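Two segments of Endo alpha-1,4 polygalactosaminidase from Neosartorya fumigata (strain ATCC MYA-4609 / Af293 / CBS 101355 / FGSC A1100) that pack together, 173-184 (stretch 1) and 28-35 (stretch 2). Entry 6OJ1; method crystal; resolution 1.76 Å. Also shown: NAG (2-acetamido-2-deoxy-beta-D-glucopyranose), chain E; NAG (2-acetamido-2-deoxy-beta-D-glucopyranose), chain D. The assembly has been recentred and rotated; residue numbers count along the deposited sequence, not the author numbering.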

# COMPACT_ATOMS: atom_id res chain seq x y z
N LEU A 173 13.56 -1.67 1.22
CA LEU A 173 12.40 -2.25 1.89
C LEU A 173 12.10 -3.64 1.35
O LEU A 173 11.76 -4.55 2.12
CB LEU A 173 11.17 -1.35 1.72
CG LEU A 173 11.20 0.03 2.38
CD1 LEU A 173 9.94 0.81 1.98
CD2 LEU A 173 11.29 -0.09 3.92
N ALA A 174 12.20 -3.84 0.02
CA ALA A 174 11.87 -5.13 -0.58
C ALA A 174 12.85 -6.21 -0.13
O ALA A 174 12.44 -7.32 0.22
CB ALA A 174 11.88 -5.03 -2.11
N ASN A 175 14.15 -5.91 -0.15
CA ASN A 175 15.12 -6.89 0.30
C ASN A 175 14.93 -7.22 1.77
O ASN A 175 15.06 -8.38 2.18
CB ASN A 175 16.53 -6.38 0.02
CG ASN A 175 16.81 -6.24 -1.47
OD1 ASN A 175 16.19 -6.91 -2.29
ND2 ASN A 175 17.74 -5.35 -1.81
N ALA A 176 14.59 -6.21 2.58
CA ALA A 176 14.36 -6.45 4.01
C ALA A 176 13.10 -7.27 4.25
O ALA A 176 13.08 -8.16 5.12
CB ALA A 176 14.24 -5.12 4.75
N ALA A 177 12.03 -6.96 3.51
CA ALA A 177 10.81 -7.76 3.63
C ALA A 177 11.06 -9.20 3.18
O ALA A 177 10.66 -10.15 3.86
CB ALA A 177 9.69 -7.14 2.80
N HIS A 178 11.74 -9.37 2.05
CA HIS A 178 11.98 -10.73 1.58
C HIS A 178 12.86 -11.50 2.56
O HIS A 178 12.68 -12.71 2.72
CB HIS A 178 12.62 -10.72 0.18
CG HIS A 178 11.74 -10.14 -0.88
ND1 HIS A 178 12.24 -9.64 -2.07
CD2 HIS A 178 10.40 -9.98 -0.94
CE1 HIS A 178 11.24 -9.18 -2.80
NE2 HIS A 178 10.11 -9.38 -2.14
N ALA A 179 13.77 -10.81 3.25
CA ALA A 179 14.63 -11.47 4.22
C ALA A 179 13.83 -11.95 5.42
O ALA A 179 14.26 -12.88 6.11
CB ALA A 179 15.72 -10.52 4.70
N ARG A 180 12.68 -11.34 5.65
CA ARG A 180 11.77 -11.73 6.72
C ARG A 180 10.65 -12.61 6.21
O ARG A 180 9.65 -12.80 6.92
CB ARG A 180 11.23 -10.46 7.39
CG ARG A 180 12.33 -9.65 8.06
CD ARG A 180 11.92 -8.19 8.24
NE ARG A 180 12.86 -7.49 9.13
CZ ARG A 180 14.08 -7.09 8.77
NH1 ARG A 180 14.85 -6.48 9.67
NH2 ARG A 180 14.55 -7.33 7.54
N ASN A 181 10.79 -13.15 4.99
CA ASN A 181 9.83 -14.07 4.38
C ASN A 181 8.48 -13.41 4.10
O ASN A 181 7.43 -14.07 4.17
CB ASN A 181 9.63 -15.31 5.25
CG ASN A 181 8.98 -16.44 4.50
OD1 ASN A 181 9.32 -16.73 3.35
ND2 ASN A 181 8.02 -17.08 5.15
N MET A 182 8.48 -12.12 3.78
CA MET A 182 7.26 -11.43 3.41
C MET A 182 7.38 -10.88 1.99
O MET A 182 8.46 -10.50 1.54
CB MET A 182 6.97 -10.28 4.37
CG MET A 182 6.65 -10.77 5.79
SD MET A 182 6.33 -9.39 6.90
CE MET A 182 7.89 -8.53 6.83
N SER A 183 6.23 -10.81 1.32
CA SER A 183 6.11 -10.16 0.03
C SER A 183 5.90 -8.66 0.21
O SER A 183 5.64 -8.17 1.32
CB SER A 183 4.98 -10.80 -0.78
OG SER A 183 5.23 -12.19 -0.92
N ILE A 184 6.01 -7.92 -0.89
CA ILE A 184 5.94 -6.47 -0.88
C ILE A 184 5.41 -6.01 -2.23
O ILE A 184 5.47 -6.73 -3.22
CB ILE A 184 7.33 -5.84 -0.59
CG1 ILE A 184 7.20 -4.37 -0.22
CG2 ILE A 184 8.26 -6.03 -1.80
CD1 ILE A 184 8.52 -3.78 0.33
C1 NAG E . 19.18 -3.20 -10.61
C2 NAG E . 18.28 -2.16 -9.91
C3 NAG E . 17.65 -1.20 -10.93
C4 NAG E . 18.73 -0.61 -11.84
C5 NAG E . 19.50 -1.75 -12.50
C6 NAG E . 20.59 -1.28 -13.44
C7 NAG E . 16.26 -3.56 -9.55
C8 NAG E . 15.33 -4.14 -8.51
N2 NAG E . 17.26 -2.80 -9.08
O3 NAG E . 16.97 -0.17 -10.22
O4 NAG E . 18.22 0.28 -12.84
O5 NAG E . 20.13 -2.54 -11.48
O6 NAG E . 21.77 -0.90 -12.75
O7 NAG E . 16.10 -3.79 -10.75
C1 NAG D . 7.39 -18.18 4.51
C2 NAG D . 6.98 -19.20 5.55
C3 NAG D . 6.60 -20.51 4.88
C4 NAG D . 5.54 -20.25 3.81
C5 NAG D . 5.94 -19.10 2.88
C6 NAG D . 4.85 -18.68 1.93
C7 NAG D . 9.31 -19.67 6.25
C8 NAG D . 10.25 -19.77 7.42
N2 NAG D . 8.04 -19.39 6.54
O3 NAG D . 6.12 -21.43 5.85
O4 NAG D . 5.33 -21.42 3.03
O5 NAG D . 6.30 -17.94 3.64
O6 NAG D . 3.70 -18.21 2.62
O7 NAG D . 9.70 -19.86 5.10
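Stretch 2 (28-35) NYTTAKWQ

Stretch 2 has no regular helix or strand. From Tyr29 to Ala32 its backbone is nonetheless extended, with phi between -148° and -105° and psi between 145° and 164°; at Lys33 (-81°/-33°) it bends. The segment runs in the same sequence order as stretch 1, as the nearest CA pairs indicate: Asn175 CA to Thr30 CA is 5.8 Å, and Ser183 CA to Ala32 CA is 5.5 Å. It thus passes from the helix that carries Asn175 and His178 across the following turn to the weakly bonded strand near Ser183, burying 397 Å² summed over both sides.

Direct hydrogen bonds anchor two places. At the helix, His178 ND1 donates to Thr30 OG1 (2.7 Å), and Thr30 OG1 donates in turn to Asn175 OD1 (2.7 Å). One hydroxyl, carried on a CA-to-CB bond directed toward stretch 1, therefore links two side chains one helical turn apart. Farther along, Ser183 OG donates to the backbone acceptor Trp34 O at 2.6 Å.

Van der Waals contact centres on Ala32. Its CB lies 3.6 Å from His178 CD2 and also 3.6 Å from Ser183 OG, while Ala32 CA and Thr31 C cover one face of the imidazole. Thr30 OG1 instead approaches the ring edge, near its plane, as suits an in-plane ND1 donor. Thr31, by contrast, directs its CA-to-CB bond away from stretch 1.

Four waters bridge the two stretches. The O of water 1 donates to Asn28 O at 2.8 Å and accepts from Asn175 ND2 at 3.1 Å; the O of water 2 donates to Thr31 O at 3.1 Å and to His178 O at 2.6 Å; water 3 joins Lys33 N to Asn181 OD1, and water 4 joins Trp34 N to Ser183 OG.

Asn28 ND2 and Asn181 ND2 each bond covalently to a NAG C1 at 1.4 Å, placing one glycan on each stretch.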

# COMPACT_ATOMS: atom_id res chain seq x y z
N ASN A 28 19.94 -8.23 -9.33
CA ASN A 28 20.03 -7.36 -8.16
C ASN A 28 18.66 -7.19 -7.50
O ASN A 28 18.16 -6.09 -7.26
CB ASN A 28 20.62 -6.01 -8.56
CG ASN A 28 19.79 -5.30 -9.60
OD1 ASN A 28 19.04 -5.92 -10.35
ND2 ASN A 28 19.91 -3.98 -9.65
N TYR A 29 18.05 -8.33 -7.22
CA TYR A 29 16.77 -8.36 -6.54
C TYR A 29 16.73 -9.63 -5.69
O TYR A 29 17.55 -10.53 -5.86
CB TYR A 29 15.59 -8.31 -7.53
CG TYR A 29 15.44 -9.55 -8.39
CD1 TYR A 29 16.11 -9.67 -9.61
CD2 TYR A 29 14.63 -10.61 -7.99
CE1 TYR A 29 15.98 -10.80 -10.40
CE2 TYR A 29 14.49 -11.75 -8.77
CZ TYR A 29 15.17 -11.84 -9.98
OH TYR A 29 15.03 -12.97 -10.76
N THR A 30 15.79 -9.66 -4.76
CA THR A 30 15.58 -10.83 -3.91
C THR A 30 14.19 -11.39 -4.20
O THR A 30 13.33 -10.72 -4.76
CB THR A 30 15.75 -10.47 -2.43
OG1 THR A 30 14.94 -9.34 -2.10
CG2 THR A 30 17.22 -10.15 -2.13
N THR A 31 13.99 -12.65 -3.82
CA THR A 31 12.78 -13.36 -4.19
C THR A 31 11.84 -13.50 -3.01
O THR A 31 12.25 -13.52 -1.85
CB THR A 31 13.09 -14.76 -4.76
OG1 THR A 31 13.79 -15.53 -3.78
CG2 THR A 31 13.95 -14.64 -6.01
N ALA A 32 10.55 -13.59 -3.33
CA ALA A 32 9.49 -13.84 -2.36
C ALA A 32 8.82 -15.17 -2.69
O ALA A 32 8.71 -15.55 -3.86
CB ALA A 32 8.46 -12.70 -2.36
N LYS A 33 8.41 -15.89 -1.65
CA LYS A 33 7.76 -17.17 -1.89
C LYS A 33 6.28 -17.00 -2.25
O LYS A 33 5.76 -17.80 -3.04
CB LYS A 33 7.92 -18.07 -0.67
CG LYS A 33 9.35 -18.50 -0.42
CD LYS A 33 9.41 -19.72 0.47
N TRP A 34 5.60 -15.99 -1.72
CA TRP A 34 4.19 -15.76 -2.02
C TRP A 34 4.07 -14.75 -3.15
O TRP A 34 4.34 -13.55 -2.96
CB TRP A 34 3.42 -15.29 -0.79
CG TRP A 34 2.02 -14.84 -1.14
CD1 TRP A 34 1.12 -15.52 -1.92
CD2 TRP A 34 1.37 -13.63 -0.73
NE1 TRP A 34 -0.05 -14.80 -2.02
CE2 TRP A 34 0.08 -13.63 -1.30
CE3 TRP A 34 1.75 -12.54 0.06
CZ2 TRP A 34 -0.83 -12.60 -1.11
CZ3 TRP A 34 0.84 -11.51 0.26
CH2 TRP A 34 -0.43 -11.54 -0.33
N GLN A 35 3.65 -15.23 -4.32
CA GLN A 35 3.33 -14.36 -5.46
C GLN A 35 1.86 -14.51 -5.80
O GLN A 35 1.47 -15.46 -6.50
CB GLN A 35 4.19 -14.70 -6.68
CG GLN A 35 3.82 -13.91 -7.93
CD GLN A 35 3.94 -12.40 -7.74
OE1 GLN A 35 5.05 -11.87 -7.70
NE2 GLN A 35 2.80 -11.71 -7.63
O HOH W 1 17.93 -4.82 -4.81
O HOH W 2 11.50 -14.22 1.03
O HOH W 3 8.95 -14.98 1.05
O HOH W 4 6.48 -14.18 0.47